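PDB 6KD7: polyprenyl synthetase from Nonlabens dokdonensis, which probably joins isoprenoid diphosphate units head to tail, with magnesium as cofactor, to make geranylgeranyl pyrophosphate. Local coordinates for residues Gly26-Leu35 with Thr102-Met113; Ser170-Ala181 with Ile194-Leu203. One frame throughout, in Å; residues are numbered along the deposited sequence.

Both contacts join helices of one all-helical prenyl synthase fold and are largely buried, but they lie apart, with centres about 25 Å from each other and no atoms touching. Contact 1 sits farther from the middle of the chain and beside the second subunit; there helices 25-35 and 100-116 cross steeply, and a threonine hydroxyl, two waters and methionine side chains fill the wider gap. Contact 2 is nearer the centre and touches no other protein chain. Its helices, 158-183 and 188-215, run roughly antiparallel and come closer, glycine against glycine, with aliphatic and aromatic groups instead of water-linked polar ones. Bound pyrophosphate lies within about 8 Å of a side chain in each.

Contact 1 (Gly26-Leu35 with Thr102-Met113); sequences GLYDPVHYIL and TGILTGDAMLIM
Thr106 enters as a knob among Gly26, Leu27, Pro30 and Val31, where segments 26-35 and 102-113 of the all-helical prenyl synthase fold cross at -74°, their axes 8.9 Å apart. Its OG1 donates to Leu27 O over 2.8 Å, meeting the carbonyl at 126° and 20° out of its plane. The methyl, CG2, opposite the backbone N in the first torsion, rests against Val31 CG2 at 3.6 Å and also meets Pro30 CB. An alanine here would remove both branches and is likely to leave Leu27 O without this donor and a gap beside Val31. Pro30 CG rests on the methyl of Thr102. Beyond the knob, Leu27 CD1 lies across Leu105 and reaches Ala109 CB, while Val31 and Met110 lie alongside one another, pointing opposite ways, Val31 CG2 3.6 Å from Met110 CG. The bend of Met110 at its third torsion brings CE to Ile34 CG2. Farther out, one water bridges Thr106 OG1 and Gly26 O, and a second links Gly26 O to Thr102 OG1. Glu142 of the second subunit hydrogen-bonds Tyr28 OH, tying this ring to that subunit. Leu27 CD2 lies 3.7 Å above one face of the same ring, toward its rim; at the edge, Met113 SD makes a Met-aromatic contact, 3.9 Å from Tyr28 CE1.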
loop_
_atom_site.group_PDB
_atom_site.type_symbol
_atom_site.label_atom_id
_atom_site.label_comp_id
_atom_site.label_asym_id
_atom_site.label_seq_id
_atom_site.Cartn_x
_atom_site.Cartn_y
_atom_site.Cartn_z
ATOM N N GLY A 26 -25.494 13.274 6.801
ATOM C CA GLY A 26 -24.409 12.264 6.818
ATOM C C GLY A 26 -24.860 10.923 7.387
ATOM O O GLY A 26 -24.237 9.857 7.077
ATOM N N LEU A 27 -25.882 10.947 8.244
ATOM C CA LEU A 27 -26.440 9.702 8.801
ATOM C C LEU A 27 -27.590 9.175 7.922
ATOM O O LEU A 27 -27.657 7.944 7.696
ATOM C CB LEU A 27 -26.926 10.011 10.212
ATOM C CG LEU A 27 -27.419 8.779 10.941
ATOM C CD1 LEU A 27 -26.256 7.810 11.166
ATOM C CD2 LEU A 27 -28.082 9.161 12.264
ATOM N N TYR A 28 -28.536 10.032 7.520
ATOM C CA TYR A 28 -29.847 9.567 6.976
ATOM C C TYR A 28 -29.849 9.542 5.439
ATOM O O TYR A 28 -30.583 8.694 4.894
ATOM C CB TYR A 28 -31.002 10.395 7.546
ATOM C CG TYR A 28 -31.228 10.192 9.026
ATOM C CD1 TYR A 28 -31.663 8.970 9.527
ATOM C CD2 TYR A 28 -31.041 11.223 9.933
ATOM C CE1 TYR A 28 -31.913 8.777 10.877
ATOM C CE2 TYR A 28 -31.273 11.035 11.292
ATOM C CZ TYR A 28 -31.742 9.824 11.757
ATOM O OH TYR A 28 -31.934 9.651 13.092
ATOM N N ASP A 29 -29.013 10.324 4.750
ATOM C CA ASP A 29 -28.986 10.281 3.252
ATOM C C ASP A 29 -28.790 8.850 2.759
ATOM O O ASP A 29 -29.538 8.382 1.911
ATOM C CB ASP A 29 -27.860 11.104 2.631
ATOM C CG ASP A 29 -28.104 12.592 2.598
ATOM O OD1 ASP A 29 -29.246 13.029 2.943
ATOM O OD2 ASP A 29 -27.128 13.303 2.237
ATOM N N PRO A 30 -27.854 8.057 3.335
ATOM C CA PRO A 30 -27.683 6.686 2.913
ATOM C C PRO A 30 -28.882 5.793 3.221
ATOM O O PRO A 30 -29.030 4.771 2.564
ATOM C CB PRO A 30 -26.412 6.206 3.635
ATOM C CG PRO A 30 -25.761 7.440 4.149
ATOM C CD PRO A 30 -26.908 8.408 4.402
ATOM N N VAL A 31 -29.737 6.154 4.174
ATOM C CA VAL A 31 -30.931 5.308 4.434
ATOM C C VAL A 31 -31.875 5.460 3.233
ATOM O O VAL A 31 -32.361 4.446 2.717
ATOM C CB VAL A 31 -31.642 5.713 5.728
ATOM C CG1 VAL A 31 -32.924 4.898 5.913
ATOM C CG2 VAL A 31 -30.718 5.603 6.935
ATOM N N HIS A 32 -32.156 6.684 2.822
ATOM C CA HIS A 32 -33.041 6.946 1.646
ATOM C C HIS A 32 -32.448 6.292 0.377
ATOM O O HIS A 32 -33.190 5.647 -0.400
ATOM C CB HIS A 32 -33.288 8.442 1.505
ATOM C CG HIS A 32 -33.995 8.993 2.699
ATOM N ND1 HIS A 32 -33.399 9.915 3.567
ATOM C CD2 HIS A 32 -35.183 8.685 3.246
ATOM C CE1 HIS A 32 -34.231 10.175 4.548
ATOM N NE2 HIS A 32 -35.310 9.434 4.381
ATOM N N TYR A 33 -31.125 6.387 0.220
ATOM C CA TYR A 33 -30.412 5.803 -0.924
ATOM C C TYR A 33 -30.640 4.299 -0.952
ATOM O O TYR A 33 -31.058 3.772 -1.979
ATOM C CB TYR A 33 -28.936 6.161 -0.862
ATOM C CG TYR A 33 -28.094 5.573 -1.965
ATOM C CD1 TYR A 33 -27.955 6.221 -3.182
ATOM C CD2 TYR A 33 -27.391 4.403 -1.770
ATOM C CE1 TYR A 33 -27.144 5.715 -4.184
ATOM C CE2 TYR A 33 -26.558 3.896 -2.749
ATOM C CZ TYR A 33 -26.421 4.558 -3.969
ATOM O OH TYR A 33 -25.601 4.021 -4.928
ATOM N N ILE A 34 -30.354 3.579 0.132
ATOM C CA ILE A 34 -30.422 2.099 0.038
ATOM C C ILE A 34 -31.882 1.656 -0.110
ATOM O O ILE A 34 -32.118 0.610 -0.766
ATOM C CB ILE A 34 -29.693 1.391 1.192
ATOM C CG1 ILE A 34 -29.510 -0.087 0.836
ATOM C CG2 ILE A 34 -30.409 1.610 2.524
ATOM C CD1 ILE A 34 -28.366 -0.704 1.521
ATOM N N LEU A 35 -32.840 2.391 0.455
ATOM C CA LEU A 35 -34.280 2.005 0.352
ATOM C C LEU A 35 -34.822 2.315 -1.039
ATOM O O LEU A 35 -35.877 1.823 -1.327
ATOM C CB LEU A 35 -35.093 2.728 1.420
ATOM C CG LEU A 35 -34.780 2.279 2.846
ATOM C CD1 LEU A 35 -35.527 3.144 3.837
ATOM C CD2 LEU A 35 -35.108 0.796 3.027
ATOM N N THR A 102 -19.520 5.484 7.393
ATOM C CA THR A 102 -20.913 5.835 7.076
ATOM C C THR A 102 -21.702 4.541 7.017
ATOM O O THR A 102 -22.795 4.476 7.537
ATOM C CB THR A 102 -21.004 6.659 5.789
ATOM O OG1 THR A 102 -20.305 7.890 6.008
ATOM C CG2 THR A 102 -22.432 6.902 5.380
ATOM N N GLY A 103 -21.194 3.551 6.328
ATOM C CA GLY A 103 -21.913 2.271 6.256
ATOM C C GLY A 103 -22.130 1.691 7.652
ATOM O O GLY A 103 -23.200 1.120 7.896
ATOM N N ILE A 104 -21.131 1.757 8.529
ATOM C CA ILE A 104 -21.224 1.110 9.870
ATOM C C ILE A 104 -22.313 1.861 10.651
ATOM O O ILE A 104 -23.299 1.267 11.040
ATOM C CB ILE A 104 -19.876 1.107 10.601
ATOM C CG1 ILE A 104 -18.884 0.157 9.902
ATOM C CG2 ILE A 104 -20.099 0.744 12.070
ATOM C CD1 ILE A 104 -17.472 0.271 10.448
ATOM N N LEU A 105 -22.195 3.162 10.741
ATOM C CA LEU A 105 -23.048 3.998 11.609
ATOM C C LEU A 105 -24.465 4.063 11.044
ATOM O O LEU A 105 -25.410 3.920 11.840
ATOM C CB LEU A 105 -22.444 5.394 11.695
ATOM C CG LEU A 105 -23.208 6.343 12.603
ATOM C CD1 LEU A 105 -23.172 5.810 14.043
ATOM C CD2 LEU A 105 -22.595 7.717 12.537
ATOM N N THR A 106 -24.630 4.293 9.731
ATOM C CA THR A 106 -25.983 4.346 9.130
ATOM C C THR A 106 -26.652 2.993 9.316
ATOM O O THR A 106 -27.870 2.956 9.568
ATOM C CB THR A 106 -25.940 4.799 7.672
ATOM O OG1 THR A 106 -25.508 6.153 7.778
ATOM C CG2 THR A 106 -27.279 4.725 7.005
ATOM N N GLY A 107 -25.933 1.896 9.161
ATOM C CA GLY A 107 -26.591 0.589 9.335
ATOM C C GLY A 107 -27.107 0.439 10.777
ATOM O O GLY A 107 -28.208 -0.126 11.004
ATOM N N ASP A 108 -26.296 0.872 11.751
ATOM C CA ASP A 108 -26.676 0.853 13.183
ATOM C C ASP A 108 -27.978 1.662 13.341
ATOM O O ASP A 108 -28.892 1.146 13.960
ATOM C CB ASP A 108 -25.564 1.406 14.059
ATOM C CG ASP A 108 -24.301 0.556 14.144
ATOM O OD1 ASP A 108 -24.323 -0.644 13.681
ATOM O OD2 ASP A 108 -23.268 1.122 14.702
ATOM N N ALA A 109 -28.058 2.860 12.765
ATOM C CA ALA A 109 -29.225 3.760 12.875
ATOM C C ALA A 109 -30.439 3.045 12.252
ATOM O O ALA A 109 -31.527 3.104 12.851
ATOM C CB ALA A 109 -28.979 5.099 12.281
ATOM N N MET A 110 -30.253 2.274 11.188
ATOM C CA MET A 110 -31.386 1.616 10.501
ATOM C C MET A 110 -31.911 0.501 11.398
ATOM O O MET A 110 -33.148 0.338 11.447
ATOM C CB MET A 110 -31.004 1.084 9.111
ATOM C CG MET A 110 -30.793 2.226 8.111
ATOM S SD MET A 110 -30.339 1.591 6.475
ATOM C CE MET A 110 -31.904 0.838 6.068
ATOM N N LEU A 111 -31.046 -0.306 12.032
ATOM C CA LEU A 111 -31.559 -1.344 12.967
ATOM C C LEU A 111 -32.467 -0.711 14.048
ATOM O O LEU A 111 -33.573 -1.236 14.325
ATOM C CB LEU A 111 -30.426 -2.129 13.591
ATOM C CG LEU A 111 -30.833 -3.208 14.589
ATOM C CD1 LEU A 111 -31.871 -4.160 13.986
ATOM C CD2 LEU A 111 -29.594 -3.999 15.017
ATOM N N ILE A 112 -32.073 0.427 14.561
ATOM C CA ILE A 112 -32.797 1.103 15.664
ATOM C C ILE A 112 -34.116 1.656 15.093
ATOM O O ILE A 112 -35.141 1.533 15.759
ATOM C CB ILE A 112 -31.912 2.191 16.299
ATOM C CG1 ILE A 112 -30.643 1.615 16.951
ATOM C CG2 ILE A 112 -32.697 2.986 17.312
ATOM C CD1 ILE A 112 -29.531 2.699 17.132
ATOM N N MET A 113 -34.090 2.242 13.900
ATOM C CA MET A 113 -35.303 2.785 13.240
ATOM C C MET A 113 -36.311 1.650 13.008
ATOM O O MET A 113 -37.545 1.884 13.154
ATOM C CB MET A 113 -34.921 3.436 11.911
ATOM C CG MET A 113 -34.108 4.687 12.094
ATOM S SD MET A 113 -33.345 5.214 10.520
ATOM C CE MET A 113 -34.760 5.944 9.709
HETATM O O HOH W 1 -23.204 7.496 8.775
HETATM O O HOH W 2 -21.766 10.123 6.141
#

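Contact 2 (Ser170-Ala181 with Ile194-Leu203); sequences SVLVGCALQMGA and IYDYGINLGL
Gly174 and Gly198 bring their CA atoms to 3.9 Å where helix segments 170-181 and 194-203 run roughly antiparallel, at 146° with axes 7.0 Å apart. A CB on either glycine would collide with the opposite segment, and Gly202 allows a second close backbone approach, to Ser170. Around this glycine-lined crossing, Tyr195 is the knob, set among Val171, Gly174, Cys175 and Gln178. Its chi1 of -178° puts CG opposite the backbone N and lays the ring along the facing helix: CD1 is 3.4 Å from Gly174 C, and OH reaches Val171 CG1. Ile199 CD1 fits beside the same valine, 3.6 Å from Val171 CA, the two side chains pointing the same way. Across the glycines, Leu177 CD1 touches both Gly198 CA and the Tyr197 ring, 3.5 Å from Tyr197 CD2, while the Leu177 and Ile194 side chains cross at about a right angle, CB against CG1. Ile194 CG2 continues to Ala181 CB. Toward the other end, Val173 CG1 packs 3.5 Å from Gly198 O and its CG2 faces Gly202 CA; Ser170 OG lies against Leu203 CG. The two segments belong to consecutive long helices. Helix 42-54 meets Val173 and Ile194, helix 123-150 borders Val171 and Gln178, and helix 283-303 packs against Tyr197 and Leu203, enclosing the pair within the helical bundle.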
loop_
_atom_site.group_PDB
_atom_site.type_symbol
_atom_site.label_atom_id
_atom_site.label_comp_id
_atom_site.label_asym_id
_atom_site.label_seq_id
_atom_site.Cartn_x
_atom_site.Cartn_y
_atom_site.Cartn_z
ATOM N N SER A 170 -33.420 -17.668 5.816
ATOM C CA SER A 170 -34.808 -18.190 5.917
ATOM C C SER A 170 -35.565 -17.720 7.158
ATOM O O SER A 170 -36.729 -17.422 7.026
ATOM C CB SER A 170 -34.798 -19.671 5.835
ATOM O OG SER A 170 -34.210 -20.093 4.625
ATOM N N VAL A 171 -34.915 -17.644 8.309
ATOM C CA VAL A 171 -35.661 -17.249 9.547
ATOM C C VAL A 171 -36.363 -15.908 9.340
ATOM O O VAL A 171 -37.414 -15.721 9.929
ATOM C CB VAL A 171 -34.798 -17.257 10.823
ATOM C CG1 VAL A 171 -34.340 -18.657 11.142
ATOM C CG2 VAL A 171 -33.626 -16.306 10.738
ATOM N N LEU A 172 -35.822 -14.980 8.554
ATOM C CA LEU A 172 -36.449 -13.665 8.373
ATOM C C LEU A 172 -37.682 -13.804 7.481
ATOM O O LEU A 172 -38.548 -12.943 7.580
ATOM C CB LEU A 172 -35.471 -12.663 7.789
ATOM C CG LEU A 172 -36.015 -11.281 7.472
ATOM C CD1 LEU A 172 -36.442 -10.545 8.739
ATOM C CD2 LEU A 172 -34.980 -10.474 6.683
ATOM N N VAL A 173 -37.727 -14.794 6.613
ATOM C CA VAL A 173 -38.933 -15.063 5.785
ATOM C C VAL A 173 -40.061 -15.509 6.719
ATOM O O VAL A 173 -41.124 -14.898 6.663
ATOM C CB VAL A 173 -38.642 -16.104 4.707
ATOM C CG1 VAL A 173 -39.879 -16.327 3.841
ATOM C CG2 VAL A 173 -37.486 -15.647 3.822
ATOM N N GLY A 174 -39.797 -16.529 7.529
ATOM C CA GLY A 174 -40.652 -16.991 8.628
ATOM C C GLY A 174 -41.123 -15.836 9.484
ATOM O O GLY A 174 -42.333 -15.708 9.739
ATOM N N CYS A 175 -40.191 -14.997 9.891
ATOM C CA CYS A 175 -40.442 -13.904 10.837
ATOM C C CYS A 175 -41.399 -12.912 10.194
ATOM O O CYS A 175 -42.288 -12.424 10.886
ATOM C CB CYS A 175 -39.111 -13.270 11.267
ATOM S SG CYS A 175 -39.324 -11.768 12.234
ATOM N N ALA A 176 -41.137 -12.491 8.954
ATOM C CA ALA A 176 -41.988 -11.521 8.234
ATOM C C ALA A 176 -43.446 -12.043 8.214
ATOM O O ALA A 176 -44.349 -11.239 8.448
ATOM C CB ALA A 176 -41.478 -11.292 6.828
ATOM N N LEU A 177 -43.654 -13.325 7.922
ATOM C CA LEU A 177 -45.009 -13.938 7.878
ATOM C C LEU A 177 -45.601 -13.956 9.301
ATOM O O LEU A 177 -46.718 -13.412 9.489
ATOM C CB LEU A 177 -44.905 -15.344 7.284
ATOM C CG LEU A 177 -44.606 -15.372 5.786
ATOM C CD1 LEU A 177 -44.088 -16.719 5.386
ATOM C CD2 LEU A 177 -45.828 -15.015 4.964
ATOM N N GLN A 178 -44.826 -14.443 10.278
ATOM C CA GLN A 178 -45.246 -14.507 11.685
ATOM C C GLN A 178 -45.669 -13.125 12.160
ATOM O O GLN A 178 -46.699 -13.080 12.880
ATOM C CB GLN A 178 -44.228 -15.229 12.549
ATOM C CG GLN A 178 -44.663 -15.233 13.989
ATOM C CD GLN A 178 -43.824 -16.118 14.860
ATOM O OE1 GLN A 178 -44.136 -16.223 16.041
ATOM N NE2 GLN A 178 -42.776 -16.734 14.340
ATOM N N MET A 179 -45.023 -12.038 11.733
ATOM C CA MET A 179 -45.375 -10.691 12.244
ATOM C C MET A 179 -46.778 -10.300 11.744
ATOM O O MET A 179 -47.461 -9.462 12.420
ATOM C CB MET A 179 -44.356 -9.605 11.836
ATOM C CG MET A 179 -43.008 -9.802 12.583
ATOM S SD MET A 179 -41.604 -8.837 11.977
ATOM C CE MET A 179 -42.227 -7.182 12.060
ATOM N N GLY A 180 -47.146 -10.715 10.536
ATOM C CA GLY A 180 -48.475 -10.345 9.991
ATOM C C GLY A 180 -49.555 -11.066 10.768
ATOM O O GLY A 180 -50.529 -10.433 11.145
ATOM N N ALA A 181 -49.295 -12.329 11.076
ATOM C CA ALA A 181 -50.140 -13.202 11.898
ATOM C C ALA A 181 -50.302 -12.578 13.301
ATOM O O ALA A 181 -51.436 -12.499 13.806
ATOM C CB ALA A 181 -49.558 -14.588 11.901
ATOM N N ILE A 194 -47.384 -20.608 10.186
ATOM C CA ILE A 194 -47.002 -19.725 9.048
ATOM C C ILE A 194 -45.479 -19.512 9.041
ATOM O O ILE A 194 -44.915 -19.467 7.962
ATOM C CB ILE A 194 -47.859 -18.454 8.930
ATOM C CG1 ILE A 194 -47.857 -17.944 7.487
ATOM C CG2 ILE A 194 -47.438 -17.402 9.937
ATOM C CD1 ILE A 194 -48.806 -16.822 7.220
ATOM N N TYR A 195 -44.862 -19.394 10.217
ATOM C CA TYR A 195 -43.390 -19.293 10.346
ATOM C C TYR A 195 -42.741 -20.446 9.602
ATOM O O TYR A 195 -41.868 -20.202 8.769
ATOM C CB TYR A 195 -42.920 -19.299 11.799
ATOM C CG TYR A 195 -41.433 -19.156 12.003
ATOM C CD1 TYR A 195 -40.840 -17.909 12.122
ATOM C CD2 TYR A 195 -40.631 -20.265 12.150
ATOM C CE1 TYR A 195 -39.480 -17.767 12.375
ATOM C CE2 TYR A 195 -39.272 -20.141 12.388
ATOM C CZ TYR A 195 -38.684 -18.888 12.458
ATOM O OH TYR A 195 -37.342 -18.767 12.697
ATOM N N ASP A 196 -43.174 -21.656 9.893
ATOM C CA ASP A 196 -42.632 -22.896 9.292
ATOM C C ASP A 196 -42.746 -22.861 7.764
ATOM O O ASP A 196 -41.818 -23.353 7.083
ATOM C CB ASP A 196 -43.356 -24.120 9.844
ATOM C CG ASP A 196 -43.032 -24.425 11.294
ATOM O OD1 ASP A 196 -42.143 -23.741 11.881
ATOM O OD2 ASP A 196 -43.651 -25.373 11.826
ATOM N N TYR A 197 -43.883 -22.413 7.242
ATOM C CA TYR A 197 -44.047 -22.222 5.792
ATOM C C TYR A 197 -42.868 -21.352 5.312
ATOM O O TYR A 197 -42.221 -21.715 4.314
ATOM C CB TYR A 197 -45.399 -21.565 5.480
ATOM C CG TYR A 197 -45.479 -20.877 4.149
ATOM C CD1 TYR A 197 -45.263 -21.559 2.964
ATOM C CD2 TYR A 197 -45.781 -19.541 4.077
ATOM C CE1 TYR A 197 -45.364 -20.925 1.730
ATOM C CE2 TYR A 197 -45.835 -18.889 2.862
ATOM C CZ TYR A 197 -45.601 -19.580 1.690
ATOM O OH TYR A 197 -45.640 -18.899 0.514
ATOM N N GLY A 198 -42.699 -20.185 5.929
ATOM C CA GLY A 198 -41.615 -19.222 5.616
ATOM C C GLY A 198 -40.235 -19.908 5.656
ATOM O O GLY A 198 -39.471 -19.714 4.739
ATOM N N ILE A 199 -39.968 -20.767 6.618
ATOM C CA ILE A 199 -38.685 -21.499 6.663
ATOM C C ILE A 199 -38.542 -22.328 5.388
ATOM O O ILE A 199 -37.495 -22.228 4.755
ATOM C CB ILE A 199 -38.545 -22.316 7.944
ATOM C CG1 ILE A 199 -38.481 -21.414 9.176
ATOM C CG2 ILE A 199 -37.333 -23.236 7.891
ATOM C CD1 ILE A 199 -37.315 -20.445 9.212
ATOM N N ASN A 200 -39.537 -23.118 5.019
ATOM C CA ASN A 200 -39.400 -24.043 3.863
ATOM C C ASN A 200 -39.324 -23.180 2.600
ATOM O O ASN A 200 -38.512 -23.441 1.717
ATOM C CB ASN A 200 -40.541 -25.066 3.825
ATOM C CG ASN A 200 -40.390 -26.174 4.849
ATOM O OD1 ASN A 200 -41.325 -26.528 5.610
ATOM N ND2 ASN A 200 -39.222 -26.771 4.825
ATOM N N LEU A 201 -40.099 -22.119 2.529
ATOM C CA LEU A 201 -40.059 -21.270 1.333
ATOM C C LEU A 201 -38.647 -20.666 1.215
ATOM O O LEU A 201 -38.171 -20.459 0.089
ATOM C CB LEU A 201 -41.122 -20.176 1.461
ATOM C CG LEU A 201 -41.269 -19.256 0.258
ATOM C CD1 LEU A 201 -41.971 -19.942 -0.906
ATOM C CD2 LEU A 201 -42.018 -17.994 0.631
ATOM N N GLY A 202 -38.099 -20.220 2.338
ATOM C CA GLY A 202 -36.849 -19.436 2.365
ATOM C C GLY A 202 -35.694 -20.356 1.989
ATOM O O GLY A 202 -34.842 -19.941 1.209
ATOM N N LEU A 203 -35.741 -21.591 2.459
ATOM C CA LEU A 203 -34.732 -22.602 2.108
ATOM C C LEU A 203 -34.810 -22.934 0.610
ATOM O O LEU A 203 -33.768 -22.991 -0.047
ATOM C CB LEU A 203 -34.924 -23.820 3.004
ATOM C CG LEU A 203 -34.436 -23.671 4.446
ATOM C CD1 LEU A 203 -34.869 -24.883 5.281
ATOM C CD2 LEU A 203 -32.915 -23.514 4.517
#